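Local coordinates for DNA polymerase III subunit beta (Pseudomonas aeruginosa, PDB 4TSZ), which tethers DNA polymerase and other proteins to DNA as the replicative sliding clamp, making synthesis processive, at residues P29-L35 / L112-P118; V37-Q41 / A63-G67; T48-V52 / P198-I202; H176-S182 / D358-M364; F269-A273 / V323-L327. Residue numbers count along the deposited sequence, not the author numbering.

The five contacts run along one subunit of the clamp dimer, from the N-terminal through the central to the C-terminal domain. Contacts 1 and 2 share strand 33-39, their centres about 18 Å apart. Contact 3, centred about 17 Å from contact 1 and touching it through L50 and P118, joins the 48-52 turn to helix 199-208 of the central domain. Contact 4 pairs strands 177-184 and 359-363, fusing central and C-terminal domains in one sheet, and Y325 of contact 5 packs on its H176, R177 and V363. Along the chain contact 2 falls within the span of contact 1 and contact 5 within that of contact 4, while contact 3 crosses contacts 1, 2 and 4. Contacts 3 and 4 thus mark the two domain junctions.

Contact 1: P29-L35 / L112-P118; sequences PVLSNVL and LPANDFP
F117, V30 and L112 carry much of this contact, in which the loop 112-118 lies against a 3-10 turn (30-32) and the start of strand 33-39. A second 3-10 turn spans 114-116, with F117 N bonded to A114 O at 3.1 Å; N33 N to V30 O, 2.9 Å, closes the first. The nearest CA pairs are V30 with F117 (6.2 Å) and L35 with A114 (6.6 Å). F117, chi1 t and chi2 83°, brings its ring against L35 and V30: L35 CB sits 3.7 Å from the F117 centroid, 5° off the normal, a CH-pi contact over the face, while N33 O meets the edge at F117 CE1, 3.4 Å away. The loop lies across strands 33-39 and 67-72, sheet neighbours in the N-terminal clamp domain; T70 OG1 hydrogen-bonds to N33 ND2 and L112 O. V30, chi1 p, places CG2 4.0 Å from F117 CD1, and its CG1 lies 3.4 Å from D116 O and 4.0 Å from P118 CD. L112 (chi1 m, chi2 t) lays CD1 3.8 Å from P29 CB and 4.2 Å from V30 CB. L35, chi1 t, sets CD1 3.6 Å from A114 CB.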
# COMPACT_ATOMS: atom_id res chain seq x y z
N PRO E 29 -16.80 11.29 20.76
CA PRO E 29 -16.90 11.96 19.45
C PRO E 29 -15.92 13.12 19.23
O PRO E 29 -15.45 13.30 18.11
CB PRO E 29 -18.36 12.42 19.38
CG PRO E 29 -19.07 11.67 20.45
CD PRO E 29 -18.06 11.42 21.52
N VAL E 30 -15.62 13.89 20.30
CA VAL E 30 -14.69 15.03 20.26
C VAL E 30 -13.26 14.62 19.85
O VAL E 30 -12.55 15.43 19.25
CB VAL E 30 -14.77 15.90 21.54
CG1 VAL E 30 -13.93 15.33 22.67
CG2 VAL E 30 -14.39 17.36 21.25
N LEU E 31 -12.87 13.36 20.12
CA LEU E 31 -11.57 12.77 19.78
C LEU E 31 -11.30 12.71 18.28
O LEU E 31 -10.15 12.66 17.87
CB LEU E 31 -11.45 11.37 20.40
CG LEU E 31 -10.41 11.21 21.52
CD1 LEU E 31 -10.84 11.95 22.79
CD2 LEU E 31 -10.18 9.74 21.83
N SER E 32 -12.38 12.72 17.45
CA SER E 32 -12.31 12.71 15.99
C SER E 32 -12.10 14.13 15.46
O SER E 32 -11.86 14.32 14.27
CB SER E 32 -13.61 12.15 15.40
OG SER E 32 -13.73 10.76 15.67
N ASN E 33 -12.22 15.13 16.36
CA ASN E 33 -12.13 16.54 16.02
C ASN E 33 -10.78 17.20 16.29
O ASN E 33 -10.02 16.76 17.16
CB ASN E 33 -13.26 17.32 16.71
CG ASN E 33 -14.64 17.06 16.14
OD1 ASN E 33 -14.86 16.13 15.38
ND2 ASN E 33 -15.60 17.91 16.48
N VAL E 34 -10.51 18.26 15.52
CA VAL E 34 -9.35 19.12 15.69
C VAL E 34 -9.83 20.34 16.48
O VAL E 34 -10.87 20.92 16.15
CB VAL E 34 -8.62 19.50 14.35
CG1 VAL E 34 -9.55 20.11 13.32
CG2 VAL E 34 -7.45 20.44 14.62
N LEU E 35 -9.10 20.71 17.55
CA LEU E 35 -9.42 21.90 18.32
C LEU E 35 -8.78 23.10 17.60
O LEU E 35 -7.57 23.09 17.36
CB LEU E 35 -8.90 21.79 19.77
CG LEU E 35 -8.91 23.08 20.63
CD1 LEU E 35 -10.33 23.54 20.94
CD2 LEU E 35 -8.09 22.91 21.90
N LEU E 112 -18.28 20.57 17.68
CA LEU E 112 -18.45 20.14 19.06
C LEU E 112 -17.77 21.20 19.93
O LEU E 112 -16.74 21.75 19.52
CB LEU E 112 -17.93 18.70 19.35
CG LEU E 112 -18.79 17.55 18.79
CD1 LEU E 112 -18.08 16.22 18.92
CD2 LEU E 112 -20.16 17.49 19.47
N PRO E 113 -18.38 21.59 21.07
CA PRO E 113 -17.78 22.65 21.91
C PRO E 113 -16.33 22.40 22.30
O PRO E 113 -15.94 21.26 22.59
CB PRO E 113 -18.70 22.68 23.14
CG PRO E 113 -20.00 22.14 22.66
CD PRO E 113 -19.63 21.07 21.68
N ALA E 114 -15.52 23.47 22.26
CA ALA E 114 -14.11 23.43 22.63
C ALA E 114 -13.91 23.09 24.12
O ALA E 114 -12.88 22.51 24.47
CB ALA E 114 -13.45 24.75 22.30
N ASN E 115 -14.90 23.40 24.98
CA ASN E 115 -14.85 23.07 26.42
C ASN E 115 -14.88 21.55 26.68
O ASN E 115 -14.44 21.11 27.74
CB ASN E 115 -15.91 23.83 27.23
CG ASN E 115 -17.35 23.61 26.82
OD1 ASN E 115 -17.93 22.53 26.99
ND2 ASN E 115 -17.99 24.67 26.33
N ASP E 116 -15.34 20.76 25.67
CA ASP E 116 -15.42 19.30 25.71
C ASP E 116 -14.13 18.63 25.22
O ASP E 116 -13.98 17.41 25.35
CB ASP E 116 -16.64 18.79 24.93
CG ASP E 116 -17.97 19.20 25.50
OD1 ASP E 116 -18.10 19.23 26.74
OD2 ASP E 116 -18.90 19.46 24.71
N PHE E 117 -13.20 19.42 24.65
CA PHE E 117 -11.92 18.91 24.16
C PHE E 117 -10.97 18.61 25.35
O PHE E 117 -10.79 19.48 26.21
CB PHE E 117 -11.27 19.88 23.16
CG PHE E 117 -10.23 19.21 22.29
CD1 PHE E 117 -10.59 18.52 21.15
CD2 PHE E 117 -8.88 19.26 22.63
CE1 PHE E 117 -9.63 17.88 20.36
CE2 PHE E 117 -7.92 18.63 21.84
CZ PHE E 117 -8.30 17.95 20.70
N PRO E 118 -10.38 17.39 25.42
CA PRO E 118 -9.48 17.07 26.55
C PRO E 118 -8.11 17.74 26.51
O PRO E 118 -7.62 18.10 25.44
CB PRO E 118 -9.38 15.55 26.49
CG PRO E 118 -9.59 15.22 25.06
CD PRO E 118 -10.51 16.26 24.48

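Contact 2: V37-Q41 / A63-G67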
# COMPACT_ATOMS: atom_id res chain seq x y z
N VAL E 37 -8.16 27.17 17.86
CA VAL E 37 -8.14 28.28 18.81
C VAL E 37 -7.51 29.50 18.14
O VAL E 37 -6.35 29.43 17.70
CB VAL E 37 -7.43 27.94 20.16
CG1 VAL E 37 -7.35 29.17 21.08
CG2 VAL E 37 -8.11 26.79 20.89
N VAL E 38 -8.27 30.61 18.07
CA VAL E 38 -7.77 31.88 17.55
C VAL E 38 -7.58 32.80 18.77
O VAL E 38 -8.55 33.11 19.47
CB VAL E 38 -8.66 32.52 16.44
CG1 VAL E 38 -8.19 33.93 16.08
CG2 VAL E 38 -8.68 31.64 15.19
N GLU E 39 -6.33 33.18 19.05
CA GLU E 39 -5.97 34.09 20.12
C GLU E 39 -5.05 35.12 19.48
O GLU E 39 -3.96 34.78 19.02
CB GLU E 39 -5.29 33.34 21.29
CG GLU E 39 -5.02 34.21 22.51
CD GLU E 39 -4.49 33.48 23.73
OE1 GLU E 39 -5.16 32.53 24.19
OE2 GLU E 39 -3.42 33.89 24.24
N GLY E 40 -5.56 36.35 19.36
CA GLY E 40 -4.88 37.44 18.68
C GLY E 40 -4.70 37.08 17.22
O GLY E 40 -5.65 36.64 16.56
N GLN E 41 -3.45 37.19 16.72
CA GLN E 41 -3.12 36.84 15.34
C GLN E 41 -2.50 35.43 15.21
O GLN E 41 -1.72 35.17 14.28
CB GLN E 41 -2.26 37.94 14.68
CG GLN E 41 -3.01 39.27 14.46
CD GLN E 41 -4.25 39.13 13.62
OE1 GLN E 41 -4.21 38.65 12.48
NE2 GLN E 41 -5.38 39.54 14.16
N ALA E 63 -6.90 40.55 9.66
CA ALA E 63 -7.64 40.67 10.93
C ALA E 63 -8.47 39.43 11.24
O ALA E 63 -9.22 38.95 10.39
CB ALA E 63 -8.52 41.91 10.92
N ALA E 64 -8.27 38.87 12.45
CA ALA E 64 -8.95 37.68 12.92
C ALA E 64 -9.71 37.94 14.21
O ALA E 64 -9.24 38.69 15.07
CB ALA E 64 -7.93 36.56 13.15
N GLU E 65 -10.88 37.31 14.35
CA GLU E 65 -11.71 37.43 15.54
C GLU E 65 -11.50 36.20 16.42
O GLU E 65 -11.48 35.07 15.90
CB GLU E 65 -13.19 37.69 15.22
CG GLU E 65 -13.44 39.06 14.61
CD GLU E 65 -13.16 39.13 13.12
OE1 GLU E 65 -13.96 38.56 12.34
OE2 GLU E 65 -12.14 39.73 12.72
N PRO E 66 -11.25 36.40 17.74
CA PRO E 66 -10.94 35.26 18.62
C PRO E 66 -12.08 34.30 18.88
O PRO E 66 -13.26 34.62 18.71
CB PRO E 66 -10.43 35.93 19.90
CG PRO E 66 -11.13 37.23 19.93
CD PRO E 66 -11.20 37.67 18.50
N GLY E 67 -11.69 33.12 19.34
CA GLY E 67 -12.61 32.05 19.68
C GLY E 67 -12.00 30.67 19.61
O GLY E 67 -10.83 30.49 19.24
O HOH W 1 -8.00 37.68 17.32
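Two backbone hydrogen bonds hold this pair together: V38 N to G67 O at 2.8 Å and G67 N to V38 O at 3.1 Å, both nearly straight. They make V38 and G67 an antiparallel hydrogen-bonded pair, CA to CA 5.3 Å, at the point where strand 67-72 begins alongside the end of strand 33-39. V37 CA adds a CA-H...O contact to G67 O at 3.5 Å. Farther along, the two segments are linked through water 1, which donates to G40 O (2.7 Å) and to A64 O (2.8 Å). Packing centres on V38, whose CG1 lies 3.9 Å from A64 CB and 3.5 Å from E65 O; F4 of strand 3-7 touches both V38 and A64. P66 CA lies 3.3 Å from V38 O. E65 points the other way, and its OE1 bonds to H3. G67, at phi 156° and psi 176°, has a conformation in which a CB would jam against the carbonyl of P66. The chemistry is thus mostly main chain: one bridge pair starts the pairing of edge strand 67-72 with strand 33-39, a water spans the gap where the backbones diverge, and little is asked of the side chains apart from V38 on A64.

Contact 3: T48-V52 / P198-I202; sequences TDLEV and PRKGI
P198 stands at the N-cap of helix 199-208, phi -55° and psi 145°, with its CB 3.8 Å from E51 CD. The helix starts at R199. K200 turns back toward the loop in a fully extended side chain, chi1 to chi4 all t, which brings NZ 3.8 Å from D49 OD2, a long salt bridge. K200 CB lies 3.6 Å from E51 OE1, and a water accepts from K200 N at 3.1 Å while donating weakly to E51 OE2 at 3.5 Å. Next comes G201, whose CA is nearest to that of V52 at 6.1 Å. Its N stands 3.0 Å from E51 OE1 and its CA 3.5 Å from V52 CG1; a CB here would be crowded against both residues, so the bare backbone lets E51 and V52 in close. I202 N closes the first helical turn on P198 O at 3.0 Å. In 48-52, L50 has phi 80°, and D49 N bonds to V52 O at 3.3 Å. T48 OG1 accepts from L50 N at 3.1 Å (an ST turn) and donates to V52 O at 2.8 Å; D49 OD1, chi1 p, accepts from E51 N at 3.0 Å, an Asx turn, and from V52 N at 2.8 Å, an Asx motif. E51 has chi1 and chi2 t. This is a junction between clamp domains: the hairpin connection of strands 42-48 and 52-59 meets the N-terminus of a central-domain helix.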
# COMPACT_ATOMS: atom_id res chain seq x y z
N THR E 48 -5.61 14.91 19.40
CA THR E 48 -5.27 13.98 20.49
C THR E 48 -5.98 12.64 20.36
O THR E 48 -7.04 12.55 19.74
CB THR E 48 -5.50 14.64 21.88
OG1 THR E 48 -4.87 13.84 22.88
CG2 THR E 48 -6.99 14.82 22.23
N ASP E 49 -5.40 11.61 20.99
CA ASP E 49 -5.98 10.26 21.09
C ASP E 49 -5.98 9.88 22.59
O ASP E 49 -6.18 8.72 22.94
CB ASP E 49 -5.20 9.23 20.22
CG ASP E 49 -3.79 8.88 20.68
OD1 ASP E 49 -3.28 9.55 21.59
OD2 ASP E 49 -3.18 7.96 20.10
N LEU E 50 -5.73 10.90 23.46
CA LEU E 50 -5.60 10.85 24.92
C LEU E 50 -4.23 10.34 25.43
O LEU E 50 -3.91 10.56 26.60
CB LEU E 50 -6.77 10.13 25.62
CG LEU E 50 -8.18 10.67 25.36
CD1 LEU E 50 -9.23 9.63 25.68
CD2 LEU E 50 -8.45 11.93 26.16
N GLU E 51 -3.43 9.69 24.55
CA GLU E 51 -2.07 9.20 24.85
C GLU E 51 -1.09 10.29 24.41
O GLU E 51 -0.24 10.71 25.19
CB GLU E 51 -1.78 7.85 24.13
CG GLU E 51 -0.37 7.29 24.34
CD GLU E 51 0.17 6.34 23.27
OE1 GLU E 51 1.04 6.77 22.48
OE2 GLU E 51 -0.23 5.15 23.26
N VAL E 52 -1.24 10.73 23.15
CA VAL E 52 -0.43 11.77 22.54
C VAL E 52 -1.30 12.97 22.19
O VAL E 52 -2.49 12.83 21.90
CB VAL E 52 0.46 11.31 21.34
CG1 VAL E 52 1.32 10.10 21.70
CG2 VAL E 52 -0.37 11.03 20.08
N PRO E 198 5.46 5.33 25.38
CA PRO E 198 4.66 4.27 24.73
C PRO E 198 5.00 4.11 23.25
O PRO E 198 5.35 5.10 22.60
CB PRO E 198 3.20 4.74 24.92
CG PRO E 198 3.26 5.69 26.10
CD PRO E 198 4.60 6.35 26.02
N ARG E 199 4.95 2.86 22.75
CA ARG E 199 5.31 2.54 21.37
C ARG E 199 4.65 3.41 20.30
O ARG E 199 5.36 3.93 19.43
CB ARG E 199 5.24 1.04 21.05
CG ARG E 199 3.87 0.39 21.21
CD ARG E 199 3.80 -1.00 20.58
NE ARG E 199 3.95 -0.95 19.12
CZ ARG E 199 5.04 -1.34 18.47
NH1 ARG E 199 6.07 -1.85 19.13
NH2 ARG E 199 5.10 -1.24 17.15
N LYS E 200 3.33 3.64 20.41
CA LYS E 200 2.60 4.47 19.44
C LYS E 200 3.13 5.92 19.41
O LYS E 200 3.36 6.45 18.31
CB LYS E 200 1.08 4.43 19.69
CG LYS E 200 0.23 4.97 18.55
CD LYS E 200 -1.27 4.69 18.76
CE LYS E 200 -2.10 5.22 17.61
NZ LYS E 200 -3.55 4.97 17.84
N GLY E 201 3.35 6.49 20.60
CA GLY E 201 3.88 7.84 20.78
C GLY E 201 5.27 8.04 20.23
O GLY E 201 5.51 9.00 19.49
N ILE E 202 6.20 7.13 20.58
CA ILE E 202 7.60 7.22 20.11
C ILE E 202 7.73 7.09 18.58
O ILE E 202 8.52 7.82 17.98
CB ILE E 202 8.58 6.32 20.93
CG1 ILE E 202 10.02 6.85 20.86
CG2 ILE E 202 8.51 4.85 20.53
CD1 ILE E 202 10.31 8.09 21.75
O HOH W 2 1.57 2.27 22.51

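Contact 4: H176-S182 / D358-M364; sequences HRLAMCS and DSAYVVM
M180 lays its side chain over A360, CG 3.7 Å from A360 CB, with chi1 p and chi2 t. Beside it L178 (chi1 t) meets V362, CB to CB 4.2 Å, on the same sheet face. The opposite face carries R177 with V363, A179 with Y361 and C181 with S359; A179 CB is 3.6 Å from Y361 CD1. The strands are extended and antiparallel, axes 4.6 Å apart at 177°. Residue numbers of each pair sum to 540. L178-V362 and M180-A360 are hydrogen-bonded pairs: L178 N to V362 O 2.8 Å, V362 N to L178 O 2.9 Å, M180 N to A360 O and A360 N to M180 O both 2.9 Å. M364 N to H176 O, 3.0 Å, and S182 N to D358 O, 2.9 Å, finish the ladder. A water bridges S182 OG (2.6 Å) and D358 O (2.7 Å). This is the seam between central and C-terminal domains, and the bound peptide packs on H176, L178, V362 and M364, at the site where clamp-binding peptides dock. Strand 167-173 flanks 177-184 and strand 349-353 flanks 359-363 within the eight-stranded sheet, while helix 323-330 packs on the R177, Y361 and V363 face.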
# COMPACT_ATOMS: atom_id res chain seq x y z
N HIS E 176 13.05 -11.17 24.09
CA HIS E 176 13.80 -12.11 23.24
C HIS E 176 15.04 -11.42 22.67
O HIS E 176 16.08 -12.04 22.51
CB HIS E 176 12.93 -12.63 22.07
CG HIS E 176 11.74 -13.43 22.47
ND1 HIS E 176 11.66 -14.07 23.70
CD2 HIS E 176 10.62 -13.72 21.76
CE1 HIS E 176 10.48 -14.68 23.71
NE2 HIS E 176 9.83 -14.50 22.56
N ARG E 177 14.90 -10.14 22.33
CA ARG E 177 15.95 -9.33 21.74
C ARG E 177 15.90 -7.92 22.30
O ARG E 177 14.86 -7.49 22.81
CB ARG E 177 15.85 -9.32 20.20
CG ARG E 177 14.78 -8.35 19.65
CD ARG E 177 13.70 -9.17 19.09
NE ARG E 177 12.58 -8.43 18.51
CZ ARG E 177 12.52 -8.01 17.26
NH1 ARG E 177 13.58 -8.08 16.47
NH2 ARG E 177 11.40 -7.46 16.79
N LEU E 178 17.02 -7.21 22.19
CA LEU E 178 17.14 -5.85 22.69
C LEU E 178 17.92 -5.01 21.69
O LEU E 178 18.83 -5.51 21.04
CB LEU E 178 17.84 -5.88 24.07
CG LEU E 178 18.13 -4.53 24.78
CD1 LEU E 178 18.06 -4.70 26.27
CD2 LEU E 178 19.49 -3.95 24.38
N ALA E 179 17.55 -3.72 21.58
CA ALA E 179 18.26 -2.73 20.78
C ALA E 179 18.55 -1.51 21.67
O ALA E 179 17.69 -1.09 22.45
CB ALA E 179 17.43 -2.33 19.58
N MET E 180 19.76 -0.98 21.57
CA MET E 180 20.16 0.21 22.32
C MET E 180 21.07 1.11 21.50
O MET E 180 21.87 0.63 20.70
CB MET E 180 20.73 -0.12 23.70
CG MET E 180 22.11 -0.73 23.67
SD MET E 180 22.77 -1.27 25.26
CE MET E 180 22.84 0.23 26.09
N CYS E 181 20.89 2.42 21.65
CA CYS E 181 21.71 3.41 20.95
C CYS E 181 22.04 4.55 21.91
O CYS E 181 21.14 5.02 22.61
CB CYS E 181 21.02 3.91 19.68
SG CYS E 181 22.09 4.89 18.60
N SER E 182 23.32 4.95 21.98
CA SER E 182 23.78 6.02 22.87
C SER E 182 24.45 7.12 22.07
O SER E 182 25.20 6.84 21.13
CB SER E 182 24.77 5.47 23.90
OG SER E 182 24.24 4.37 24.61
N ASP E 358 28.41 2.62 19.73
CA ASP E 358 27.23 3.49 20.01
C ASP E 358 25.91 2.74 19.94
O ASP E 358 25.04 2.98 20.77
CB ASP E 358 27.19 4.73 19.09
CG ASP E 358 28.41 5.63 19.13
OD1 ASP E 358 29.19 5.55 20.11
OD2 ASP E 358 28.58 6.44 18.19
N SER E 359 25.79 1.82 18.96
CA SER E 359 24.63 0.95 18.80
C SER E 359 25.01 -0.45 19.26
O SER E 359 26.12 -0.91 18.98
CB SER E 359 24.15 0.93 17.36
OG SER E 359 23.65 2.20 16.96
N ALA E 360 24.12 -1.11 20.00
CA ALA E 360 24.32 -2.48 20.49
C ALA E 360 23.00 -3.26 20.39
O ALA E 360 21.94 -2.75 20.75
CB ALA E 360 24.85 -2.47 21.91
N TYR E 361 23.08 -4.47 19.84
CA TYR E 361 21.92 -5.33 19.62
C TYR E 361 22.15 -6.68 20.23
O TYR E 361 23.19 -7.29 20.02
CB TYR E 361 21.60 -5.44 18.12
CG TYR E 361 21.44 -4.09 17.48
CD1 TYR E 361 20.22 -3.41 17.55
CD2 TYR E 361 22.52 -3.43 16.89
CE1 TYR E 361 20.08 -2.12 17.04
CE2 TYR E 361 22.39 -2.15 16.37
CZ TYR E 361 21.17 -1.49 16.44
OH TYR E 361 21.02 -0.23 15.90
N VAL E 362 21.19 -7.14 21.03
CA VAL E 362 21.28 -8.41 21.74
C VAL E 362 20.18 -9.33 21.25
O VAL E 362 19.03 -8.91 21.19
CB VAL E 362 21.22 -8.18 23.27
CG1 VAL E 362 21.40 -9.48 24.04
CG2 VAL E 362 22.26 -7.14 23.72
N VAL E 363 20.52 -10.56 20.83
CA VAL E 363 19.53 -11.52 20.35
C VAL E 363 19.71 -12.83 21.11
O VAL E 363 20.75 -13.48 20.96
CB VAL E 363 19.55 -11.75 18.80
CG1 VAL E 363 18.41 -12.68 18.37
CG2 VAL E 363 19.47 -10.44 18.03
N MET E 364 18.70 -13.25 21.89
CA MET E 364 18.73 -14.55 22.57
C MET E 364 18.57 -15.65 21.51
O MET E 364 17.75 -15.50 20.59
CB MET E 364 17.61 -14.70 23.62
CG MET E 364 17.94 -14.09 24.97
SD MET E 364 19.52 -14.64 25.73
CE MET E 364 19.05 -16.23 26.35
O HOH W 3 24.41 2.19 23.24

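Contact 5: F269-A273 / V323-L327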
# COMPACT_ATOMS: atom_id res chain seq x y z
N PHE E 269 20.57 -14.62 4.81
CA PHE E 269 19.50 -14.80 5.80
C PHE E 269 18.12 -14.69 5.13
O PHE E 269 17.26 -15.50 5.42
CB PHE E 269 19.63 -13.81 6.99
CG PHE E 269 20.78 -14.07 7.95
CD1 PHE E 269 21.21 -15.36 8.22
CD2 PHE E 269 21.38 -13.02 8.63
CE1 PHE E 269 22.27 -15.60 9.11
CE2 PHE E 269 22.44 -13.26 9.53
CZ PHE E 269 22.88 -14.54 9.76
N SER E 270 17.94 -13.74 4.19
CA SER E 270 16.68 -13.57 3.45
C SER E 270 16.35 -14.81 2.59
O SER E 270 15.20 -15.26 2.59
CB SER E 270 16.71 -12.33 2.57
OG SER E 270 16.77 -11.14 3.33
N ARG E 271 17.37 -15.37 1.89
CA ARG E 271 17.19 -16.57 1.04
C ARG E 271 16.78 -17.77 1.87
O ARG E 271 15.79 -18.43 1.54
CB ARG E 271 18.45 -16.89 0.23
CG ARG E 271 18.68 -15.96 -0.94
CD ARG E 271 19.80 -16.41 -1.84
NE ARG E 271 21.12 -16.10 -1.30
CZ ARG E 271 21.80 -15.00 -1.56
NH1 ARG E 271 21.28 -14.06 -2.35
NH2 ARG E 271 23.00 -14.81 -1.04
N THR E 272 17.53 -18.06 2.96
CA THR E 272 17.24 -19.19 3.85
C THR E 272 15.90 -19.06 4.58
O THR E 272 15.21 -20.06 4.75
CB THR E 272 18.43 -19.51 4.79
OG1 THR E 272 18.69 -18.39 5.62
CG2 THR E 272 19.68 -19.93 4.03
N ALA E 273 15.51 -17.81 4.96
CA ALA E 273 14.25 -17.49 5.65
C ALA E 273 13.01 -18.01 4.92
O ALA E 273 12.06 -18.43 5.59
CB ALA E 273 14.14 -15.98 5.88
N VAL E 323 15.45 -15.97 12.44
CA VAL E 323 15.99 -15.25 11.29
C VAL E 323 15.45 -13.82 11.14
O VAL E 323 16.21 -12.93 10.75
CB VAL E 323 15.96 -16.08 9.97
CG1 VAL E 323 14.54 -16.33 9.48
CG2 VAL E 323 16.83 -15.45 8.87
N SER E 324 14.16 -13.61 11.48
CA SER E 324 13.53 -12.29 11.45
C SER E 324 14.23 -11.35 12.44
O SER E 324 14.46 -10.20 12.09
CB SER E 324 12.03 -12.39 11.74
OG SER E 324 11.38 -13.16 10.75
N TYR E 325 14.63 -11.86 13.63
CA TYR E 325 15.35 -11.06 14.64
C TYR E 325 16.72 -10.63 14.12
O TYR E 325 17.13 -9.50 14.37
CB TYR E 325 15.50 -11.81 15.98
CG TYR E 325 14.22 -12.10 16.74
CD1 TYR E 325 13.03 -11.46 16.41
CD2 TYR E 325 14.21 -12.97 17.83
CE1 TYR E 325 11.85 -11.70 17.12
CE2 TYR E 325 13.04 -13.23 18.54
CZ TYR E 325 11.87 -12.58 18.20
OH TYR E 325 10.72 -12.85 18.90
N LEU E 326 17.41 -11.52 13.38
CA LEU E 326 18.72 -11.21 12.79
C LEU E 326 18.58 -10.20 11.64
O LEU E 326 19.37 -9.26 11.57
CB LEU E 326 19.47 -12.48 12.34
CG LEU E 326 19.77 -13.55 13.41
CD1 LEU E 326 20.52 -14.70 12.80
CD2 LEU E 326 20.58 -12.98 14.59
N LEU E 327 17.54 -10.38 10.79
CA LEU E 327 17.25 -9.47 9.68
C LEU E 327 16.89 -8.07 10.18
O LEU E 327 17.34 -7.07 9.61
CB LEU E 327 16.18 -10.05 8.73
CG LEU E 327 16.66 -11.19 7.84
CD1 LEU E 327 15.49 -12.03 7.35
CD2 LEU E 327 17.51 -10.67 6.66
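F269 opens the segment with its CA-to-CB bond toward helix 323-330. Its CB lies 3.8 Å from V323 CG2 and also 3.8 Å from L327 CD2, and L326 CD1 sits over the face of the F269 ring, 4.2 Å from the centroid and 23° off the normal, a CH-pi contact. F269 O is 3.5 Å from V323 CG2 as well. S270, although its CA-to-CB bond points away, has OG 3.4 Å from L327 CD2; that hydroxyl makes its hydrogen bond with R266 O, one turn back in its own helix. R271 lies on the far side of the helix, where its guanidinium forms a salt bridge to E306 and a hydrogen bond to the carbonyl of S82 of the second subunit. T272 is turned sideways and packs on I294 and A296. A273 comes back to the interface, its CB 3.6 Å from V323 CG1 and 4.4 Å from L327 CD1; its CA is nearest to that of V323, at 6.3 Å. No hydrogen bond spans the two segments: the joint is apolar, F269 and A273, one helical turn apart, facing V323, L326 and L327. The axes run at 157°, roughly antiparallel, and approach to 10.1 Å. Both helices lie on the sheet of the C-terminal domain, with I283 of strand 282-288 touching F269, V323 and L326, while Y325 of helix 323-330 packs on H176 and on the bound peptide.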